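Local coordinates for protein nitroalkane oxidase (Podospora anserina, PDB 3MKH) that catalyses the oxidation of nitroalkanes to aldehydes or ketones, using FAD and molecular oxygen and releasing nitrite and hydrogen peroxide, at residues 61-66 with 101-106; 93-98 with 127-132. All coordinates share one frame; numbering follows the deposited sequence.

Contact 1: 61-66 with 101-106; sequences KGQISP and LGLTPI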
loop_
_atom_site.group_PDB
_atom_site.type_symbol
_atom_site.label_atom_id
_atom_site.label_comp_id
_atom_site.label_asym_id
_atom_site.label_seq_id
_atom_site.Cartn_x
_atom_site.Cartn_y
_atom_site.Cartn_z
ATOM N N LYS A 61 -9.238 -36.936 -17.163
ATOM C CA LYS A 61 -10.581 -36.948 -17.763
ATOM C C LYS A 61 -11.347 -35.684 -17.380
ATOM O O LYS A 61 -12.121 -35.135 -18.172
ATOM C CB LYS A 61 -11.371 -38.182 -17.307
ATOM C CG LYS A 61 -10.691 -39.528 -17.589
ATOM C CD LYS A 61 -11.602 -40.693 -17.169
ATOM C CE LYS A 61 -10.815 -41.816 -16.498
ATOM N NZ LYS A 61 -11.617 -43.078 -16.362
ATOM N N GLY A 62 -11.130 -35.235 -16.148
ATOM C CA GLY A 62 -11.770 -34.044 -15.626
ATOM C C GLY A 62 -11.275 -32.737 -16.222
ATOM O O GLY A 62 -11.894 -31.693 -16.034
ATOM N N GLN A 63 -10.171 -32.794 -16.960
ATOM C CA GLN A 63 -9.643 -31.610 -17.624
ATOM C C GLN A 63 -10.137 -31.513 -19.062
ATOM O O GLN A 63 -9.832 -30.559 -19.757
ATOM C CB GLN A 63 -8.105 -31.642 -17.614
ATOM C CG GLN A 63 -7.524 -31.558 -16.224
ATOM C CD GLN A 63 -6.032 -31.819 -16.198
ATOM O OE1 GLN A 63 -5.464 -32.385 -17.139
ATOM N NE2 GLN A 63 -5.389 -31.409 -15.114
ATOM N N ILE A 64 -10.882 -32.516 -19.513
ATOM C CA ILE A 64 -11.330 -32.553 -20.906
ATOM C C ILE A 64 -12.832 -32.289 -20.955
ATOM O O ILE A 64 -13.601 -32.804 -20.145
ATOM C CB ILE A 64 -10.953 -33.892 -21.588
ATOM C CG1 ILE A 64 -9.429 -33.971 -21.732
ATOM C CG2 ILE A 64 -11.605 -34.029 -22.971
ATOM C CD1 ILE A 64 -8.919 -35.336 -22.177
ATOM N N SER A 65 -13.253 -31.460 -21.892
ATOM C CA SER A 65 -14.651 -31.064 -21.917
ATOM C C SER A 65 -15.579 -32.229 -22.303
ATOM O O SER A 65 -15.194 -33.111 -23.064
ATOM C CB SER A 65 -14.818 -29.882 -22.862
ATOM O OG SER A 65 -15.439 -30.303 -24.044
ATOM N N PRO A 66 -16.809 -32.242 -21.765
ATOM C CA PRO A 66 -17.781 -33.283 -22.139
ATOM C C PRO A 66 -17.961 -33.397 -23.644
ATOM O O PRO A 66 -18.233 -34.487 -24.144
ATOM C CB PRO A 66 -19.079 -32.790 -21.501
ATOM C CG PRO A 66 -18.595 -32.041 -20.253
ATOM C CD PRO A 66 -17.335 -31.328 -20.737
ATOM N N LEU A 101 -3.984 -27.084 -18.744
ATOM C CA LEU A 101 -3.800 -25.905 -19.583
ATOM C C LEU A 101 -3.432 -26.307 -21.016
ATOM O O LEU A 101 -3.918 -25.716 -21.991
ATOM C CB LEU A 101 -2.733 -24.971 -18.983
ATOM C CG LEU A 101 -2.415 -23.723 -19.824
ATOM C CD1 LEU A 101 -3.625 -22.820 -20.006
ATOM C CD2 LEU A 101 -1.245 -22.944 -19.222
ATOM N N GLY A 102 -2.580 -27.320 -21.141
ATOM C CA GLY A 102 -2.188 -27.819 -22.448
ATOM C C GLY A 102 -3.359 -28.391 -23.239
ATOM O O GLY A 102 -3.392 -28.301 -24.465
ATOM N N LEU A 103 -4.322 -28.982 -22.542
ATOM C CA LEU A 103 -5.521 -29.527 -23.204
ATOM C C LEU A 103 -6.577 -28.474 -23.549
ATOM O O LEU A 103 -7.460 -28.724 -24.381
ATOM C CB LEU A 103 -6.156 -30.624 -22.344
ATOM C CG LEU A 103 -5.255 -31.829 -22.088
ATOM C CD1 LEU A 103 -5.830 -32.747 -20.992
ATOM C CD2 LEU A 103 -5.001 -32.581 -23.388
ATOM N N THR A 104 -6.481 -27.306 -22.922
ATOM C CA THR A 104 -7.498 -26.266 -23.071
ATOM C C THR A 104 -7.715 -25.782 -24.520
ATOM O O THR A 104 -8.856 -25.674 -24.961
ATOM C CB THR A 104 -7.238 -25.080 -22.107
ATOM O OG1 THR A 104 -7.276 -25.562 -20.757
ATOM C CG2 THR A 104 -8.301 -23.971 -22.293
ATOM N N PRO A 105 -6.635 -25.514 -25.274
ATOM C CA PRO A 105 -6.862 -25.097 -26.666
ATOM C C PRO A 105 -7.614 -26.140 -27.474
ATOM O O PRO A 105 -8.392 -25.787 -28.354
ATOM C CB PRO A 105 -5.440 -24.919 -27.216
ATOM C CG PRO A 105 -4.639 -24.566 -25.989
ATOM C CD PRO A 105 -5.205 -25.466 -24.918
ATOM N N ILE A 106 -7.392 -27.409 -27.162
ATOM C CA ILE A 106 -8.098 -28.501 -27.811
ATOM C C ILE A 106 -9.582 -28.556 -27.394
ATOM O O ILE A 106 -10.449 -28.770 -28.242
ATOM C CB ILE A 106 -7.382 -29.840 -27.590
ATOM C CG1 ILE A 106 -5.977 -29.759 -28.200
ATOM C CG2 ILE A 106 -8.143 -30.971 -28.262
ATOM C CD1 ILE A 106 -5.091 -30.914 -27.859
#
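Leu-103 reaches out of helix 90-109 and meets Gln-63 and Ile-64 of the loop that joins helix 48-56 to helix 75-88. The apolar part is a single methyl group against a methylene: Leu-103 CD1 lies 3.9 Å from Ile-64 CG1, the two side chains running oblique to each other. In Ile-64 the CG1 branch sits beside the backbone N, opposite the carbonyl carbon (chi1 -68°), and this carries it toward the helix although CB itself does not point there. Leu-103 does point at the loop, and its CD1 is shared between the two loop residues. Phe-121 and Leu-122 also touch Ile-64, so the methyl contact belongs to a larger buried cluster.

Gln-63 contributes a van der Waals contact and is tied to the helix outside 101-106. It crosses Leu-103 at about a right angle, its OE1 3.9 Å from Leu-103 CD1, which is contact with a methyl and no hydrogen bond. Its NE2 donates a hydrogen bond to the carbonyl oxygen of Ile-96, two turns back on the same helix. No hydrogen bond joins 61-66 to 101-106 directly.

Backbone bonds shape each partner. Ile-64 N to Lys-61 O, at 3.2 Å, closes a type I turn with Gly-62 and Gln-63 at its corners. On the helix, Thr-104 N bonds to Leu-101 O at 3.2 Å, just before a kink at Pro-105, whose nitrogen carries no hydrogen.

Leu-101 points away from the loop, touching FAD and Asp-399, the inferred proton acceptor. The arrangement is thus inter-helix loop packing within the helical N-terminal domain of the acyl-CoA dehydrogenase fold, on a helix whose other side lines the flavin pocket.

Contact 2: 93-98 with 127-132; sequences ALTIFA and SPLASL. With FAD (flavin-adenine dinucleotide), chain E.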
loop_
_atom_site.group_PDB
_atom_site.type_symbol
_atom_site.label_atom_id
_atom_site.label_comp_id
_atom_site.label_asym_id
_atom_site.label_seq_id
_atom_site.Cartn_x
_atom_site.Cartn_y
_atom_site.Cartn_z
ATOM N N ALA A 93 1.077 -30.077 -7.600
ATOM C CA ALA A 93 -0.217 -29.679 -8.167
ATOM C C ALA A 93 -0.058 -29.030 -9.543
ATOM O O ALA A 93 -0.809 -29.330 -10.474
ATOM C CB ALA A 93 -0.957 -28.736 -7.224
ATOM N N LEU A 94 0.910 -28.129 -9.673
ATOM C CA LEU A 94 1.021 -27.347 -10.898
ATOM C C LEU A 94 1.323 -28.240 -12.106
ATOM O O LEU A 94 0.830 -27.999 -13.211
ATOM C CB LEU A 94 2.086 -26.253 -10.748
ATOM C CG LEU A 94 2.169 -25.309 -11.956
ATOM C CD1 LEU A 94 0.796 -24.724 -12.248
ATOM C CD2 LEU A 94 3.187 -24.209 -11.714
ATOM N N THR A 95 2.129 -29.280 -11.900
ATOM C CA THR A 95 2.433 -30.200 -13.003
ATOM C C THR A 95 1.148 -30.811 -13.559
ATOM O O THR A 95 0.951 -30.883 -14.779
ATOM C CB THR A 95 3.423 -31.283 -12.565
ATOM O OG1 THR A 95 4.676 -30.658 -12.278
ATOM C CG2 THR A 95 3.638 -32.315 -13.667
ATOM N N ILE A 96 0.265 -31.216 -12.656
ATOM C CA ILE A 96 -1.037 -31.725 -13.050
ATOM C C ILE A 96 -1.884 -30.659 -13.728
ATOM O O ILE A 96 -2.417 -30.886 -14.808
ATOM C CB ILE A 96 -1.780 -32.326 -11.848
ATOM C CG1 ILE A 96 -0.988 -33.506 -11.297
ATOM C CG2 ILE A 96 -3.176 -32.771 -12.249
ATOM C CD1 ILE A 96 -1.501 -34.033 -9.967
ATOM N N PHE A 97 -2.021 -29.497 -13.106
ATOM C CA PHE A 97 -2.834 -28.433 -13.698
ATOM C C PHE A 97 -2.301 -27.974 -15.055
ATOM O O PHE A 97 -3.068 -27.574 -15.939
ATOM C CB PHE A 97 -2.950 -27.240 -12.735
ATOM C CG PHE A 97 -3.557 -27.599 -11.408
ATOM C CD1 PHE A 97 -4.454 -28.656 -11.313
ATOM C CD2 PHE A 97 -3.239 -26.887 -10.261
ATOM C CE1 PHE A 97 -5.024 -29.001 -10.097
ATOM C CE2 PHE A 97 -3.801 -27.217 -9.045
ATOM C CZ PHE A 97 -4.701 -28.279 -8.957
ATOM N N ALA A 98 -0.983 -28.029 -15.224
ATOM C CA ALA A 98 -0.363 -27.593 -16.480
ATOM C C ALA A 98 -0.788 -28.482 -17.655
ATOM O O ALA A 98 -0.915 -28.013 -18.787
ATOM C CB ALA A 98 1.163 -27.584 -16.338
ATOM N N SER A 127 0.611 -42.026 -17.793
ATOM C CA SER A 127 0.914 -40.723 -17.236
ATOM C C SER A 127 1.217 -39.728 -18.341
ATOM O O SER A 127 2.284 -39.120 -18.345
ATOM C CB SER A 127 2.106 -40.845 -16.274
ATOM O OG SER A 127 3.178 -41.545 -16.886
ATOM N N PRO A 128 0.261 -39.536 -19.274
ATOM C CA PRO A 128 0.490 -38.628 -20.400
ATOM C C PRO A 128 0.569 -37.169 -19.937
ATOM O O PRO A 128 -0.172 -36.772 -19.044
ATOM C CB PRO A 128 -0.748 -38.835 -21.281
ATOM C CG PRO A 128 -1.842 -39.272 -20.314
ATOM C CD PRO A 128 -1.113 -40.084 -19.259
ATOM N N LEU A 129 1.456 -36.401 -20.554
ATOM C CA LEU A 129 1.650 -34.993 -20.241
ATOM C C LEU A 129 1.305 -34.146 -21.447
ATOM O O LEU A 129 1.624 -34.518 -22.581
ATOM C CB LEU A 129 3.117 -34.735 -19.891
ATOM C CG LEU A 129 3.624 -35.237 -18.549
ATOM C CD1 LEU A 129 5.148 -35.237 -18.562
ATOM C CD2 LEU A 129 3.084 -34.352 -17.442
ATOM N N ALA A 130 0.657 -33.011 -21.198
ATOM C CA ALA A 130 0.342 -32.041 -22.238
ATOM C C ALA A 130 0.913 -30.693 -21.817
ATOM O O ALA A 130 1.123 -30.449 -20.627
ATOM C CB ALA A 130 -1.195 -31.936 -22.472
ATOM N N SER A 131 1.167 -29.829 -22.790
ATOM C CA SER A 131 1.793 -28.537 -22.537
ATOM C C SER A 131 1.243 -27.492 -23.490
ATOM O O SER A 131 1.048 -27.771 -24.668
ATOM C CB SER A 131 3.309 -28.643 -22.727
ATOM O OG SER A 131 3.956 -27.428 -22.389
ATOM N N LEU A 132 0.967 -26.298 -22.969
ATOM C CA LEU A 132 0.646 -25.150 -23.817
ATOM C C LEU A 132 1.955 -24.394 -24.011
ATOM O O LEU A 132 2.506 -23.783 -23.075
ATOM C CB LEU A 132 -0.444 -24.276 -23.181
ATOM C CG LEU A 132 -0.809 -22.919 -23.820
ATOM C CD1 LEU A 132 -0.785 -22.960 -25.325
ATOM C CD2 LEU A 132 -2.174 -22.453 -23.335
HETATM P PA FAD E . 7.496 -10.904 -20.764
HETATM O O1A FAD E . 7.393 -10.736 -22.212
HETATM O O2A FAD E . 8.567 -11.739 -20.217
HETATM O O5B FAD E . 7.583 -9.444 -20.097
HETATM C C5B FAD E . 8.407 -9.204 -18.958
HETATM C C4B FAD E . 8.121 -7.847 -18.288
HETATM O O4B FAD E . 8.438 -6.794 -19.208
HETATM C C3B FAD E . 6.638 -7.678 -17.967
HETATM O O3B FAD E . 6.367 -8.169 -16.653
HETATM C C2B FAD E . 6.470 -6.170 -17.994
HETATM O O2B FAD E . 6.818 -5.616 -16.730
HETATM C C1B FAD E . 7.476 -5.720 -19.054
HETATM N N9A FAD E . 6.746 -5.499 -20.333
HETATM C C8A FAD E . 6.944 -6.154 -21.473
HETATM N N7A FAD E . 6.112 -5.701 -22.403
HETATM C C5A FAD E . 5.377 -4.743 -21.852
HETATM C C6A FAD E . 4.367 -3.916 -22.322
HETATM N N6A FAD E . 3.950 -4.006 -23.579
HETATM N N1A FAD E . 3.820 -3.025 -21.489
HETATM C C2A FAD E . 4.229 -2.929 -20.237
HETATM N N3A FAD E . 5.190 -3.700 -19.758
HETATM C C4A FAD E . 5.780 -4.613 -20.536
HETATM N N1 FAD E . 4.412 -20.452 -20.337
HETATM C C2 FAD E . 3.746 -21.254 -21.255
HETATM O O2 FAD E . 3.760 -20.953 -22.440
HETATM N N3 FAD E . 3.064 -22.389 -20.827
HETATM C C4 FAD E . 3.048 -22.738 -19.479
HETATM O O4 FAD E . 2.447 -23.745 -19.114
HETATM C C4X FAD E . 3.716 -21.936 -18.562
HETATM N N5 FAD E . 3.716 -22.252 -17.201
HETATM C C5X FAD E . 4.658 -21.649 -16.361
HETATM C C6 FAD E . 4.924 -22.166 -15.097
HETATM C C7 FAD E . 5.868 -21.557 -14.278
HETATM C C7M FAD E . 6.172 -22.117 -12.892
HETATM C C8 FAD E . 6.542 -20.429 -14.726
HETATM C C8M FAD E . 7.583 -19.750 -13.835
HETATM C C9 FAD E . 6.268 -19.910 -15.982
HETATM C C9A FAD E . 5.330 -20.520 -16.802
HETATM N N10 FAD E . 5.059 -20.004 -18.068
HETATM C C10 FAD E . 4.393 -20.799 -18.993
HETATM C "C1'" FAD E . 5.457 -18.623 -18.433
HETATM C "C2'" FAD E . 4.385 -17.617 -18.012
HETATM O "O2'" FAD E . 3.174 -17.872 -18.716
HETATM C "C3'" FAD E . 4.815 -16.157 -18.225
HETATM O "O3'" FAD E . 3.852 -15.314 -17.609
HETATM C "C4'" FAD E . 4.929 -15.753 -19.703
HETATM O "O4'" FAD E . 6.170 -16.192 -20.239
HETATM C "C5'" FAD E . 4.840 -14.229 -19.848
HETATM O "O5'" FAD E . 5.802 -13.570 -19.022
HETATM P P FAD E . 5.726 -11.998 -18.776
HETATM O O1P FAD E . 4.332 -11.647 -18.480
HETATM O O2P FAD E . 6.767 -11.618 -17.820
HETATM O O3P FAD E . 6.067 -11.430 -20.247
#
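The junction between the helical N-terminal domain and the beta domain of the acyl-CoA dehydrogenase fold is formed here by Thr-95 and Ala-98 of helix 90-109 meeting Leu-129, just before strand 130-133, and Ala-130, its first residue. The packing is light, burying 107 Å² in all. Thr-95 CG2 faces Leu-129 CD2 at 4.3 Å; Leu-129 has its CG beside the backbone N (chi1 -73°), which brings the branched end nearer the helix than its CB direction would. One turn on, Ala-98 O and Ala-130 O stand 3.7 Å apart, two acceptors with no hydrogen bond between them. Backbone bonds hold the strand to strand 184-191, Ser-131 OG bonds to Thr-172 O, and Thr-99 OG1, one residue beyond 93-98, makes a weak hydrogen bond with Ala-130 N.

Both segments reach the flavin. Leu-94, with CG anti to the backbone N (chi1 -175°), sets CD2 3.8 Å from C7M, a methyl of the dimethylbenzene end. Leu-132 O takes a hydrogen bond of 2.7 Å from FAD N3, with an N-H...O angle of 151°. Measured at the oxygen, the C-O...N3 angle is about 166°, close to the carbonyl axis.

A neutral backbone acceptor so placed matches the protonated N3-H form of the ring and would be expected to disfavour loss of that proton, whereas Leu-94 offers the far end apolar contact alone.

Overall arrangement
Each contact takes one segment from helix 90-109, 93-98 and 101-106, about two turns apart; the contact centres are 11 Å apart, and their segments alternate along the chain. They touch directly. Gln-63 NE2 is 3.0 Å from Ile-96 O, tying the 61-66 loop to the helical segment of contact 2. On the strand side, Leu-103 CD2 packs on Ala-130 CB at 4.0 Å and Leu-101 CD1 on Leu-132 CD2 at 3.7 Å. Both contacts hold pocket residues, Leu-101 in contact 1 and Leu-94 and Leu-132 in contact 2, but the Leu-103 side chain that meets the loop stays about 11 Å from the cofactor, behind the pocket wall.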